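Local atomic coordinates of uncharacterized protein BAD_0989 (Bifidobacterium adolescentis ATCC 15703, PDB entry 3CYM), a protein that is of unknown function but probably binds nucleic acid and trims it as a 3'-5' exonuclease of the ribonuclease D type. Residues Ala35-Ser40 with Asp65-Gly70; Leu41-Glu46 with Ala94-His99; Asn85-Ala90 with Leu111-Gln116; Arg117-Glu122 with Lys182-Leu187. All coordinates share one frame; numbering follows the deposited sequence.

All four contacts lie in the ribonuclease D-like exonuclease part of the chain and gather round its mixed sheet. Contact 2 is the centre: it joins two neighbouring parallel strands, 40-47 and 95-98, and holds D44 and E46 of the sodium site. The centres of contacts 1, 3 and 4 each lie about 12 Å from its own. Contact 1 runs straight into it, S40 CB standing 3.4 Å from V95 O. Contact 3 covers one face of the sheet, where W96 CH2 meets F87 CE2 at 3.7 Å. Contact 4 adds the last strand, with a probable hydrogen bond of 2.8 Å between F119 N and W96 O. The T121 side chain is about 9 Å from a sodium ion.

Contact 1. Residues Ala35-Ser40 with Asp65-Gly70; sequences ASSHGS and DGAGIG
S37 meets the hairpin turn D65-A67 with its short side chain, and here the two segments come closest without sharing a direct hydrogen bond. S37 OG lies 3.4 Å from A67 CB and 3.1 Å from A67 N, but the latter N-H points badly for bonding. The hydroxyl is engaged instead by E33 O in the last turn of helix 24-35, and its place beside its own backbone N (chi1 -66°) suits that bond. S37 CB adds a contact of 3.3 Å to D65 O. Serine is apt here, small enough to fit beside the turn and polar enough to bond back to the helix.

Two waters link the backbones. One accepts from H38 N at 2.9 Å and donates to D65 O; the other accepts from D65 N at 3.2 Å and donates to both H38 O and S40 O. Water thus carries the polar link between the segments. Glycine suits G66, whose positive phi would jam a side chain against the preceding carbonyl, and it also suits the corner at G39.

The loop leads from helix 24-35 into strand 40-47, while the turn connects antiparallel strands 57-65 and 68-72. A67 leans on E33 and L34 of the helix, R64 NE bonds to G39 O, and S40 OG reaches E180 of helix 176-190.

Contact 2. Residues Leu41-Glu46 with Ala94-His99; sequences LAADAE and AVWILH. With NA (sodium ion), chain B; NA (sodium ion), chain C.
L41 pairs with W96 on adjacent parallel strands of the mixed, RNase H-like sheet, with A42 beside I97 and the strand axes 43° apart. The ladder is short: L41 N donates to V95 O, I97 N to L41 O at 2.8 Å, and A43 N to I97 O at 2.9 Å. Beyond it the strands diverge, and a water linking H99 N to A43 O takes over.

L41 and W96 point the same way, side by side. L41 CG is anti to the backbone N (chi1 -175°), and CD2 sits over the indole face, 3.8 Å from the centroid of the six-membered ring, a CH-pi contact. A43 CB touches W96 CE3 at 3.9 Å, oblique to the ring, and L98 CD1 at 3.8 Å; a methyl is enough to meet both. F108 meets the same indole edge-to-face.

Where strand 41-46 leaves its partner, D44-A45-E46 gives the Asp-x-Glu pattern of DEDD exonucleases, consistent with a catalytic metal site occupied here by sodium. The D44 carboxylate bridges two sodium ions, with OD1 2.8 Å from one. The other is bound by D44 OD2, by D172, and by E46 OE2 at 2.7 Å.

Contact 3. Residues Asn85-Ala90 with Leu111-Gln116; sequences NDFNRA and LGMEPQ
N88, on helix 84-91, grips the backbone of G112 and E114 just where a Schellman motif at G112 ends helix 101-111. Its CB points at this loop, and CG, anti to the carbonyl carbon (chi1 -65°), carries the amide on to the chain. From there the two branches part. OD1 accepts from E114 N at 2.9 Å, the donor standing 44° above the carbonyl plane, and it also lies 3.4 Å from M113 CA. ND2 gives a straighter bond, 3.0 Å to G112 O with an angle of 161° at the hydrogen, and this acceptor lies almost in the plane of the amide. One carboxamide therefore serves a carbonyl and an N-H two residues apart; the two bonds together fix the rotation of the amide and tie down the backbone on both sides of M113. Asparagine suits the task because it offers a donor and an acceptor at the end of a short arm. G112 suits its place because its positive phi would press any side chain against the preceding carbonyl.

Beside N88 on the same helix, F87 meets M113 in the apolar part of the contact. M113 SD approaches the F87 ring obliquely in a Met-aromatic contact, 4.7 Å from its centroid. The ring and the thioether both pack on W96, so helix and loop cover the sheet together. The nearest carbons of the pair, F87 CD2 and M113 CG, are 4.1 Å apart.

Contact 4. Residues Arg117-Glu122 with Lys182-Leu187; sequences RLFDTE and KMRAEL
Strand 117-120, the outermost strand of the sheet within this chain, packs through F119 against M183, R184 and L187 of helix 176-190, whose segment 182-187 runs at 82° to the strand. F119 CG is anti to the backbone N (chi1 -171°), and the ring reaches over to the helix. CZ lies 3.9 Å from M183 CB and meets L187 CD1 tip to tip at 4.0 Å, both oblique to the ring. A long, flat aromatic suits this place because it spans the distance between strand and helix segment, whose axes come no closer than 10.9 Å.

R184 slides past F119 in the opposite direction. Its CG touches F119 CE1 at 3.6 Å, and farther out F119 CD1 lies over one face of the guanidinium, with the two planes 41° apart. M183 crosses T121 at about a right angle: SD is 3.9 Å from T121 CB, and CE is 3.4 Å from T121 O. The unbranched thioether, bent at chi3, lets SD and CE reach across T121 at the start of helix 121-127. D120, at the N-cap, accepts from E122 N through OD1 at 3.0 Å, and T121 OG1 bonds to H99 ND1.

R184 NH2 forms a salt bridge with E180 and gives a hydrogen bond of 2.8 Å to a water that in turn donates to L118 O. With its charge met there, the guanidinium can keep one face against the phenyl ring.

Contact 1. Residues Ala35-Ser40 with Asp65-Gly70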
loop_
_atom_site.group_PDB
_atom_site.type_symbol
_atom_site.label_atom_id
_atom_site.label_comp_id
_atom_site.label_asym_id
_atom_site.label_seq_id
_atom_site.Cartn_x
_atom_site.Cartn_y
_atom_site.Cartn_z
ATOM N N ALA A 35 -4.580 -7.450 27.774
ATOM C CA ALA A 35 -5.822 -7.198 28.495
ATOM C C ALA A 35 -5.525 -6.502 29.813
ATOM O O ALA A 35 -6.338 -5.717 30.309
ATOM C CB ALA A 35 -6.565 -8.510 28.726
ATOM N N SER A 36 -4.333 -6.795 30.337
ATOM C CA SER A 36 -3.838 -6.240 31.590
ATOM C C SER A 36 -3.147 -4.885 31.413
ATOM O O SER A 36 -2.748 -4.253 32.396
ATOM C CB SER A 36 -2.883 -7.246 32.247
ATOM O OG SER A 36 -2.403 -6.780 33.494
ATOM N N SER A 37 -3.006 -4.442 30.165
ATOM C CA SER A 37 -2.267 -3.214 29.869
ATOM C C SER A 37 -3.156 -1.991 29.664
ATOM O O SER A 37 -4.371 -2.120 29.554
ATOM C CB SER A 37 -1.355 -3.435 28.665
ATOM O OG SER A 37 -0.346 -4.381 28.983
ATOM N N HIS A 38 -2.536 -0.810 29.627
ATOM C CA HIS A 38 -3.250 0.468 29.480
ATOM C C HIS A 38 -2.728 1.286 28.299
ATOM O O HIS A 38 -1.630 1.035 27.780
ATOM C CB HIS A 38 -3.138 1.306 30.759
ATOM C CG HIS A 38 -3.816 0.696 31.946
ATOM N ND1 HIS A 38 -5.027 1.147 32.424
ATOM C CD2 HIS A 38 -3.450 -0.327 32.756
ATOM C CE1 HIS A 38 -5.379 0.427 33.475
ATOM N NE2 HIS A 38 -4.440 -0.476 33.696
ATOM N N GLY A 39 -3.524 2.266 27.881
ATOM C CA GLY A 39 -3.150 3.141 26.777
ATOM C C GLY A 39 -3.204 2.476 25.412
ATOM O O GLY A 39 -3.768 1.389 25.255
ATOM N N SER A 40 -2.579 3.126 24.435
ATOM C CA SER A 40 -2.714 2.779 23.025
ATOM C C SER A 40 -1.924 1.546 22.582
ATOM O O SER A 40 -0.918 1.176 23.190
ATOM C CB SER A 40 -2.292 3.964 22.158
ATOM O OG SER A 40 -3.047 5.118 22.444
ATOM N N ASP A 65 1.980 -0.771 26.682
ATOM C CA ASP A 65 2.705 -0.481 27.923
ATOM C C ASP A 65 2.408 -1.527 29.005
ATOM O O ASP A 65 1.292 -1.609 29.515
ATOM C CB ASP A 65 2.359 0.933 28.418
ATOM C CG ASP A 65 3.231 1.385 29.586
ATOM O OD1 ASP A 65 2.754 2.208 30.394
ATOM O OD2 ASP A 65 4.391 0.930 29.701
ATOM N N GLY A 66 3.410 -2.348 29.311
ATOM C CA GLY A 66 3.267 -3.407 30.305
ATOM C C GLY A 66 3.263 -4.797 29.705
ATOM O O GLY A 66 3.764 -5.742 30.313
ATOM N N ALA A 67 2.689 -4.918 28.513
ATOM C CA ALA A 67 2.680 -6.178 27.788
ATOM C C ALA A 67 3.960 -6.335 26.989
ATOM O O ALA A 67 4.375 -7.449 26.691
ATOM C CB ALA A 67 1.472 -6.247 26.855
ATOM N N GLY A 68 4.563 -5.212 26.617
ATOM C CA GLY A 68 5.776 -5.220 25.813
ATOM C C GLY A 68 5.500 -5.560 24.367
ATOM O O GLY A 68 4.361 -5.480 23.911
ATOM N N ILE A 69 6.547 -5.952 23.649
ATOM C CA ILE A 69 6.445 -6.206 22.207
ATOM C C ILE A 69 6.080 -7.660 21.912
ATOM O O ILE A 69 6.722 -8.598 22.418
ATOM C CB ILE A 69 7.753 -5.787 21.450
ATOM C CG1 ILE A 69 8.094 -4.310 21.720
ATOM C CG2 ILE A 69 7.645 -6.069 19.951
ATOM C CD1 ILE A 69 9.441 -3.842 21.158
ATOM N N GLY A 70 5.020 -7.836 21.119
ATOM C CA GLY A 70 4.662 -9.141 20.564
ATOM C C GLY A 70 4.894 -9.212 19.068
ATOM O O GLY A 70 4.337 -8.409 18.320
HETATM O O HOH W 1 0.047 1.457 25.526
HETATM O O HOH W 2 -0.199 -0.787 31.290
#

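Contact 2. Residues Leu41-Glu46 with Ala94-His99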
loop_
_atom_site.group_PDB
_atom_site.type_symbol
_atom_site.label_atom_id
_atom_site.label_comp_id
_atom_site.label_asym_id
_atom_site.label_seq_id
_atom_site.Cartn_x
_atom_site.Cartn_y
_atom_site.Cartn_z
ATOM N N LEU A 41 -2.391 0.938 21.496
ATOM C CA LEU A 41 -1.741 -0.213 20.896
ATOM C C LEU A 41 -0.888 0.226 19.706
ATOM O O LEU A 41 -1.415 0.620 18.663
ATOM C CB LEU A 41 -2.784 -1.240 20.446
ATOM C CG LEU A 41 -2.268 -2.577 19.889
ATOM C CD1 LEU A 41 -1.739 -3.493 20.992
ATOM C CD2 LEU A 41 -3.343 -3.282 19.108
ATOM N N ALA A 42 0.430 0.183 19.877
ATOM C CA ALA A 42 1.363 0.340 18.760
ATOM C C ALA A 42 1.249 -0.891 17.866
ATOM O O ALA A 42 1.353 -2.010 18.357
ATOM C CB ALA A 42 2.780 0.482 19.285
ATOM N N ALA A 43 1.025 -0.689 16.567
ATOM C CA ALA A 43 0.832 -1.800 15.627
ATOM C C ALA A 43 1.643 -1.673 14.338
ATOM O O ALA A 43 1.987 -0.570 13.920
ATOM C CB ALA A 43 -0.637 -1.974 15.299
ATOM N N ASP A 44 1.947 -2.819 13.727
ATOM C CA ASP A 44 2.578 -2.889 12.400
ATOM C C ASP A 44 2.449 -4.299 11.820
ATOM O O ASP A 44 2.006 -5.220 12.510
ATOM C CB ASP A 44 4.060 -2.493 12.475
ATOM C CG ASP A 44 4.572 -1.916 11.186
ATOM O OD1 ASP A 44 3.776 -1.719 10.249
ATOM O OD2 ASP A 44 5.786 -1.662 11.077
ATOM N N ALA A 45 2.842 -4.467 10.556
ATOM C CA ALA A 45 2.830 -5.772 9.906
ATOM C C ALA A 45 3.901 -5.857 8.839
ATOM O O ALA A 45 4.216 -4.867 8.178
ATOM C CB ALA A 45 1.473 -6.061 9.298
ATOM N N GLU A 46 4.447 -7.054 8.666
ATOM C CA GLU A 46 5.401 -7.303 7.597
ATOM C C GLU A 46 4.821 -8.240 6.550
ATOM O O GLU A 46 4.078 -9.165 6.874
ATOM C CB GLU A 46 6.705 -7.879 8.146
ATOM C CG GLU A 46 7.415 -7.014 9.201
ATOM C CD GLU A 46 7.629 -5.569 8.771
ATOM O OE1 GLU A 46 8.093 -5.326 7.643
ATOM O OE2 GLU A 46 7.337 -4.650 9.570
ATOM N N ALA A 94 -9.292 0.324 22.314
ATOM C CA ALA A 94 -8.016 1.033 22.390
ATOM C C ALA A 94 -7.597 1.604 21.038
ATOM O O ALA A 94 -7.970 1.086 19.982
ATOM C CB ALA A 94 -6.920 0.116 22.940
ATOM N N VAL A 95 -6.827 2.675 21.086
ATOM C CA VAL A 95 -6.352 3.366 19.902
ATOM C C VAL A 95 -5.209 2.565 19.275
ATOM O O VAL A 95 -4.235 2.237 19.938
ATOM C CB VAL A 95 -5.892 4.814 20.248
ATOM C CG1 VAL A 95 -5.281 5.512 19.027
ATOM C CG2 VAL A 95 -7.053 5.635 20.792
ATOM N N TRP A 96 -5.347 2.230 18.010
ATOM C CA TRP A 96 -4.261 1.607 17.279
ATOM C C TRP A 96 -3.395 2.710 16.672
ATOM O O TRP A 96 -3.911 3.630 16.032
ATOM C CB TRP A 96 -4.817 0.699 16.190
ATOM C CG TRP A 96 -5.515 -0.538 16.689
ATOM C CD1 TRP A 96 -6.464 -0.612 17.666
ATOM C CD2 TRP A 96 -5.337 -1.876 16.204
ATOM N NE1 TRP A 96 -6.879 -1.909 17.831
ATOM C CE2 TRP A 96 -6.203 -2.709 16.948
ATOM C CE3 TRP A 96 -4.530 -2.455 15.217
ATOM C CZ2 TRP A 96 -6.283 -4.091 16.735
ATOM C CZ3 TRP A 96 -4.618 -3.828 15.002
ATOM C CH2 TRP A 96 -5.486 -4.627 15.759
ATOM N N ILE A 97 -2.090 2.643 16.910
ATOM C CA ILE A 97 -1.141 3.541 16.266
ATOM C C ILE A 97 -0.477 2.813 15.105
ATOM O O ILE A 97 0.168 1.765 15.285
ATOM C CB ILE A 97 -0.058 4.072 17.225
ATOM C CG1 ILE A 97 -0.664 4.564 18.529
ATOM C CG2 ILE A 97 0.709 5.209 16.580
ATOM C CD1 ILE A 97 0.302 4.456 19.655
ATOM N N LEU A 98 -0.661 3.372 13.916
ATOM C CA LEU A 98 -0.114 2.826 12.687
ATOM C C LEU A 98 0.545 3.963 11.923
ATOM O O LEU A 98 0.092 5.104 11.996
ATOM C CB LEU A 98 -1.228 2.202 11.837
ATOM C CG LEU A 98 -1.697 0.757 12.081
ATOM C CD1 LEU A 98 -2.598 0.628 13.288
ATOM C CD2 LEU A 98 -2.429 0.221 10.865
ATOM N N HIS A 99 1.635 3.658 11.226
ATOM C CA HIS A 99 2.277 4.622 10.337
ATOM C C HIS A 99 1.862 4.243 8.930
ATOM O O HIS A 99 2.239 3.169 8.454
ATOM C CB HIS A 99 3.806 4.569 10.479
ATOM C CG HIS A 99 4.511 5.702 9.802
ATOM N ND1 HIS A 99 4.691 6.932 10.400
ATOM C CD2 HIS A 99 5.061 5.801 8.568
ATOM C CE1 HIS A 99 5.330 7.734 9.568
ATOM N NE2 HIS A 99 5.566 7.072 8.451
HETATM NA NA NA B . 7.352 -2.051 8.961
HETATM NA NA NA C . 3.827 -0.935 7.605
HETATM O O HOH W 3 2.818 0.944 11.979
HETATM O O HOH W 4 5.733 -2.855 7.443
HETATM O O HOH W 5 8.885 -2.548 7.075
HETATM O O HOH W 6 2.697 0.514 9.431
HETATM O O HOH W 7 2.650 0.873 6.519
HETATM O O HOH W 8 5.999 -0.183 8.462
#

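Contact 3. Residues Asn85-Ala90 with Leu111-Gln116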
loop_
_atom_site.group_PDB
_atom_site.type_symbol
_atom_site.label_atom_id
_atom_site.label_comp_id
_atom_site.label_asym_id
_atom_site.label_seq_id
_atom_site.Cartn_x
_atom_site.Cartn_y
_atom_site.Cartn_z
ATOM N N ASN A 85 -10.150 -13.306 17.698
ATOM C CA ASN A 85 -11.202 -12.629 18.450
ATOM C C ASN A 85 -10.815 -12.472 19.923
ATOM O O ASN A 85 -11.320 -11.588 20.610
ATOM C CB ASN A 85 -12.545 -13.361 18.308
ATOM C CG ASN A 85 -13.263 -13.052 16.988
ATOM O OD1 ASN A 85 -14.467 -12.790 16.982
ATOM N ND2 ASN A 85 -12.535 -13.095 15.872
ATOM N N ASP A 86 -9.904 -13.326 20.394
ATOM C CA ASP A 86 -9.336 -13.203 21.738
ATOM C C ASP A 86 -8.542 -11.909 21.824
ATOM O O ASP A 86 -8.586 -11.211 22.835
ATOM C CB ASP A 86 -8.399 -14.369 22.058
ATOM C CG ASP A 86 -9.097 -15.715 22.048
ATOM O OD1 ASP A 86 -10.346 -15.759 22.124
ATOM O OD2 ASP A 86 -8.380 -16.735 21.964
ATOM N N PHE A 87 -7.824 -11.609 20.744
ATOM C CA PHE A 87 -7.049 -10.387 20.599
ATOM C C PHE A 87 -7.909 -9.126 20.694
ATOM O O PHE A 87 -7.565 -8.200 21.415
ATOM C CB PHE A 87 -6.284 -10.408 19.268
ATOM C CG PHE A 87 -5.311 -9.292 19.124
ATOM C CD1 PHE A 87 -4.007 -9.448 19.547
ATOM C CD2 PHE A 87 -5.700 -8.072 18.580
ATOM C CE1 PHE A 87 -3.110 -8.410 19.425
ATOM C CE2 PHE A 87 -4.809 -7.028 18.466
ATOM C CZ PHE A 87 -3.519 -7.192 18.897
ATOM N N ASN A 88 -9.015 -9.100 19.956
ATOM C CA ASN A 88 -9.950 -7.976 19.954
ATOM C C ASN A 88 -10.566 -7.699 21.320
ATOM O O ASN A 88 -10.770 -6.539 21.706
ATOM C CB ASN A 88 -11.083 -8.244 18.965
ATOM C CG ASN A 88 -10.609 -8.314 17.544
ATOM O OD1 ASN A 88 -9.737 -7.548 17.124
ATOM N ND2 ASN A 88 -11.194 -9.224 16.779
ATOM N N ARG A 89 -10.878 -8.779 22.032
ATOM C CA ARG A 89 -11.465 -8.698 23.365
ATOM C C ARG A 89 -10.436 -8.207 24.371
ATOM O O ARG A 89 -10.762 -7.436 25.275
ATOM C CB ARG A 89 -12.055 -10.053 23.773
ATOM C CG ARG A 89 -13.241 -10.475 22.882
ATOM C CD ARG A 89 -14.027 -11.664 23.413
ATOM N NE ARG A 89 -13.199 -12.851 23.594
ATOM C CZ ARG A 89 -12.871 -13.363 24.776
ATOM N NH1 ARG A 89 -13.313 -12.797 25.893
ATOM N NH2 ARG A 89 -12.105 -14.444 24.837
ATOM N N ALA A 90 -9.193 -8.637 24.181
ATOM C CA ALA A 90 -8.073 -8.193 25.005
ATOM C C ALA A 90 -7.767 -6.695 24.846
ATOM O O ALA A 90 -7.425 -6.017 25.815
ATOM C CB ALA A 90 -6.850 -9.015 24.681
ATOM N N LEU A 111 -7.350 -10.855 8.894
ATOM C CA LEU A 111 -7.113 -11.802 9.989
ATOM C C LEU A 111 -8.276 -11.833 10.987
ATOM O O LEU A 111 -8.374 -12.743 11.810
ATOM C CB LEU A 111 -5.768 -11.527 10.678
ATOM C CG LEU A 111 -4.531 -11.942 9.862
ATOM C CD1 LEU A 111 -3.289 -11.143 10.240
ATOM C CD2 LEU A 111 -4.250 -13.433 9.969
ATOM N N GLY A 112 -9.163 -10.842 10.898
ATOM C CA GLY A 112 -10.340 -10.771 11.755
ATOM C C GLY A 112 -10.183 -9.797 12.910
ATOM O O GLY A 112 -10.994 -9.795 13.836
ATOM N N MET A 113 -9.138 -8.973 12.856
ATOM C CA MET A 113 -8.940 -7.930 13.853
ATOM C C MET A 113 -9.915 -6.774 13.605
ATOM O O MET A 113 -10.330 -6.529 12.471
ATOM C CB MET A 113 -7.491 -7.438 13.856
ATOM C CG MET A 113 -6.522 -8.357 14.585
ATOM S SD MET A 113 -4.792 -7.928 14.307
ATOM C CE MET A 113 -4.431 -8.915 12.892
ATOM N N GLU A 114 -10.288 -6.080 14.675
ATOM C CA GLU A 114 -11.246 -4.986 14.576
ATOM C C GLU A 114 -10.794 -3.739 15.339
ATOM O O GLU A 114 -11.304 -3.475 16.429
ATOM C CB GLU A 114 -12.624 -5.452 15.060
ATOM C CG GLU A 114 -13.800 -4.796 14.343
ATOM C CD GLU A 114 -14.313 -3.531 15.026
ATOM O OE1 GLU A 114 -14.421 -2.483 14.350
ATOM O OE2 GLU A 114 -14.622 -3.583 16.236
ATOM N N PRO A 115 -9.833 -2.968 14.773
ATOM C CA PRO A 115 -9.435 -1.682 15.364
ATOM C C PRO A 115 -10.612 -0.705 15.455
ATOM O O PRO A 115 -11.325 -0.484 14.470
ATOM C CB PRO A 115 -8.379 -1.157 14.384
ATOM C CG PRO A 115 -7.879 -2.371 13.673
ATOM C CD PRO A 115 -9.059 -3.262 13.550
ATOM N N GLN A 116 -10.824 -0.143 16.637
ATOM C CA GLN A 116 -11.995 0.707 16.858
ATOM C C GLN A 116 -11.674 2.189 16.840
ATOM O O GLN A 116 -12.568 3.023 16.676
ATOM C CB GLN A 116 -12.701 0.329 18.156
ATOM C CG GLN A 116 -13.450 -0.990 18.068
ATOM C CD GLN A 116 -14.383 -1.196 19.236
ATOM O OE1 GLN A 116 -14.188 -2.103 20.045
ATOM N NE2 GLN A 116 -15.397 -0.343 19.343
#

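Contact 4. Residues Arg117-Glu122 with Lys182-Leu187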
loop_
_atom_site.group_PDB
_atom_site.type_symbol
_atom_site.label_atom_id
_atom_site.label_comp_id
_atom_site.label_asym_id
_atom_site.label_seq_id
_atom_site.Cartn_x
_atom_site.Cartn_y
_atom_site.Cartn_z
ATOM N N ARG A 117 -10.395 2.500 17.038
ATOM C CA ARG A 117 -9.877 3.860 17.000
ATOM C C ARG A 117 -8.489 3.835 16.353
ATOM O O ARG A 117 -7.796 2.813 16.390
ATOM C CB ARG A 117 -9.816 4.471 18.409
ATOM C CG ARG A 117 -11.183 4.927 18.957
ATOM C CD ARG A 117 -11.091 5.671 20.279
ATOM N NE ARG A 117 -10.616 4.822 21.372
ATOM C CZ ARG A 117 -10.347 5.254 22.603
ATOM N NH1 ARG A 117 -9.914 4.401 23.524
ATOM N NH2 ARG A 117 -10.509 6.535 22.920
ATOM N N LEU A 118 -8.096 4.955 15.758
ATOM C CA LEU A 118 -6.833 5.044 15.033
ATOM C C LEU A 118 -6.115 6.352 15.287
ATOM O O LEU A 118 -6.737 7.406 15.361
ATOM C CB LEU A 118 -7.086 4.899 13.530
ATOM C CG LEU A 118 -5.914 4.849 12.550
ATOM C CD1 LEU A 118 -5.140 3.549 12.722
ATOM C CD2 LEU A 118 -6.454 4.977 11.144
ATOM N N PHE A 119 -4.799 6.269 15.444
ATOM C CA PHE A 119 -3.933 7.419 15.267
ATOM C C PHE A 119 -2.926 7.044 14.199
ATOM O O PHE A 119 -2.107 6.146 14.397
ATOM C CB PHE A 119 -3.221 7.813 16.560
ATOM C CG PHE A 119 -2.481 9.116 16.464
ATOM C CD1 PHE A 119 -3.076 10.292 16.873
ATOM C CD2 PHE A 119 -1.182 9.171 15.954
ATOM C CE1 PHE A 119 -2.400 11.511 16.764
ATOM C CE2 PHE A 119 -0.502 10.380 15.850
ATOM C CZ PHE A 119 -1.110 11.547 16.259
ATOM N N ASP A 120 -2.990 7.730 13.063
ATOM C CA ASP A 120 -2.043 7.485 11.983
ATOM C C ASP A 120 -0.884 8.487 12.075
ATOM O O ASP A 120 -1.068 9.685 11.843
ATOM C CB ASP A 120 -2.754 7.534 10.620
ATOM C CG ASP A 120 -1.937 6.931 9.483
ATOM O OD1 ASP A 120 -0.687 7.003 9.478
ATOM O OD2 ASP A 120 -2.570 6.402 8.549
ATOM N N THR A 121 0.310 7.993 12.409
ATOM C CA THR A 121 1.472 8.873 12.579
ATOM C C THR A 121 1.977 9.440 11.250
ATOM O O THR A 121 2.656 10.456 11.241
ATOM C CB THR A 121 2.656 8.204 13.336
ATOM O OG1 THR A 121 2.998 6.963 12.710
ATOM C CG2 THR A 121 2.318 7.964 14.797
ATOM N N GLU A 122 1.656 8.785 10.133
ATOM C CA GLU A 122 2.027 9.332 8.843
ATOM C C GLU A 122 1.080 10.463 8.497
ATOM O O GLU A 122 1.528 11.537 8.133
ATOM C CB GLU A 122 2.059 8.281 7.724
ATOM C CG GLU A 122 2.381 8.896 6.352
ATOM C CD GLU A 122 2.997 7.932 5.357
ATOM O OE1 GLU A 122 2.363 7.696 4.311
ATOM O OE2 GLU A 122 4.111 7.421 5.609
ATOM N N LYS A 182 3.690 13.012 21.578
ATOM C CA LYS A 182 4.318 14.231 21.039
ATOM C C LYS A 182 3.538 14.843 19.878
ATOM O O LYS A 182 3.394 16.061 19.806
ATOM C CB LYS A 182 5.751 13.948 20.560
ATOM C CG LYS A 182 6.779 13.745 21.663
ATOM C CD LYS A 182 7.266 15.062 22.262
ATOM C CE LYS A 182 8.303 14.835 23.369
ATOM N NZ LYS A 182 7.696 14.280 24.613
ATOM N N MET A 183 3.052 13.995 18.972
ATOM C CA MET A 183 2.366 14.464 17.768
ATOM C C MET A 183 0.953 14.992 18.043
ATOM O O MET A 183 0.489 15.883 17.337
ATOM C CB MET A 183 2.349 13.385 16.673
ATOM C CG MET A 183 3.739 12.947 16.161
ATOM S SD MET A 183 3.621 11.730 14.832
ATOM C CE MET A 183 3.231 12.858 13.552
ATOM N N ARG A 184 0.286 14.451 19.063
ATOM C CA ARG A 184 -0.998 14.989 19.536
ATOM C C ARG A 184 -0.832 16.378 20.126
ATOM O O ARG A 184 -1.621 17.277 19.827
ATOM C CB ARG A 184 -1.645 14.078 20.582
ATOM C CG ARG A 184 -2.496 12.993 19.991
ATOM C CD ARG A 184 -3.166 12.143 21.048
ATOM N NE ARG A 184 -3.648 10.892 20.459
ATOM C CZ ARG A 184 -4.871 10.707 19.963
ATOM N NH1 ARG A 184 -5.763 11.685 20.001
ATOM N NH2 ARG A 184 -5.204 9.534 19.437
ATOM N N ALA A 185 0.197 16.538 20.958
ATOM C CA ALA A 185 0.524 17.822 21.585
ATOM C C ALA A 185 0.808 18.892 20.542
ATOM O O ALA A 185 0.331 20.016 20.668
ATOM C CB ALA A 185 1.709 17.672 22.552
ATOM N N GLU A 186 1.554 18.522 19.502
ATOM C CA GLU A 186 1.863 19.411 18.381
ATOM C C GLU A 186 0.665 19.723 17.474
ATOM O O GLU A 186 0.506 20.867 17.035
ATOM C CB GLU A 186 3.024 18.841 17.562
ATOM C CG GLU A 186 3.591 19.777 16.483
ATOM C CD GLU A 186 4.084 21.119 17.026
ATOM O OE1 GLU A 186 3.868 22.149 16.349
ATOM O OE2 GLU A 186 4.688 21.149 18.119
ATOM N N LEU A 187 -0.167 18.723 17.180
ATOM C CA LEU A 187 -1.392 18.961 16.397
ATOM C C LEU A 187 -2.310 19.954 17.103
ATOM O O LEU A 187 -2.852 20.866 16.469
ATOM C CB LEU A 187 -2.148 17.659 16.107
ATOM C CG LEU A 187 -1.646 16.779 14.950
ATOM C CD1 LEU A 187 -2.025 15.336 15.185
ATOM C CD2 LEU A 187 -2.178 17.249 13.610
HETATM O O HOH W 9 -7.390 9.229 17.676
#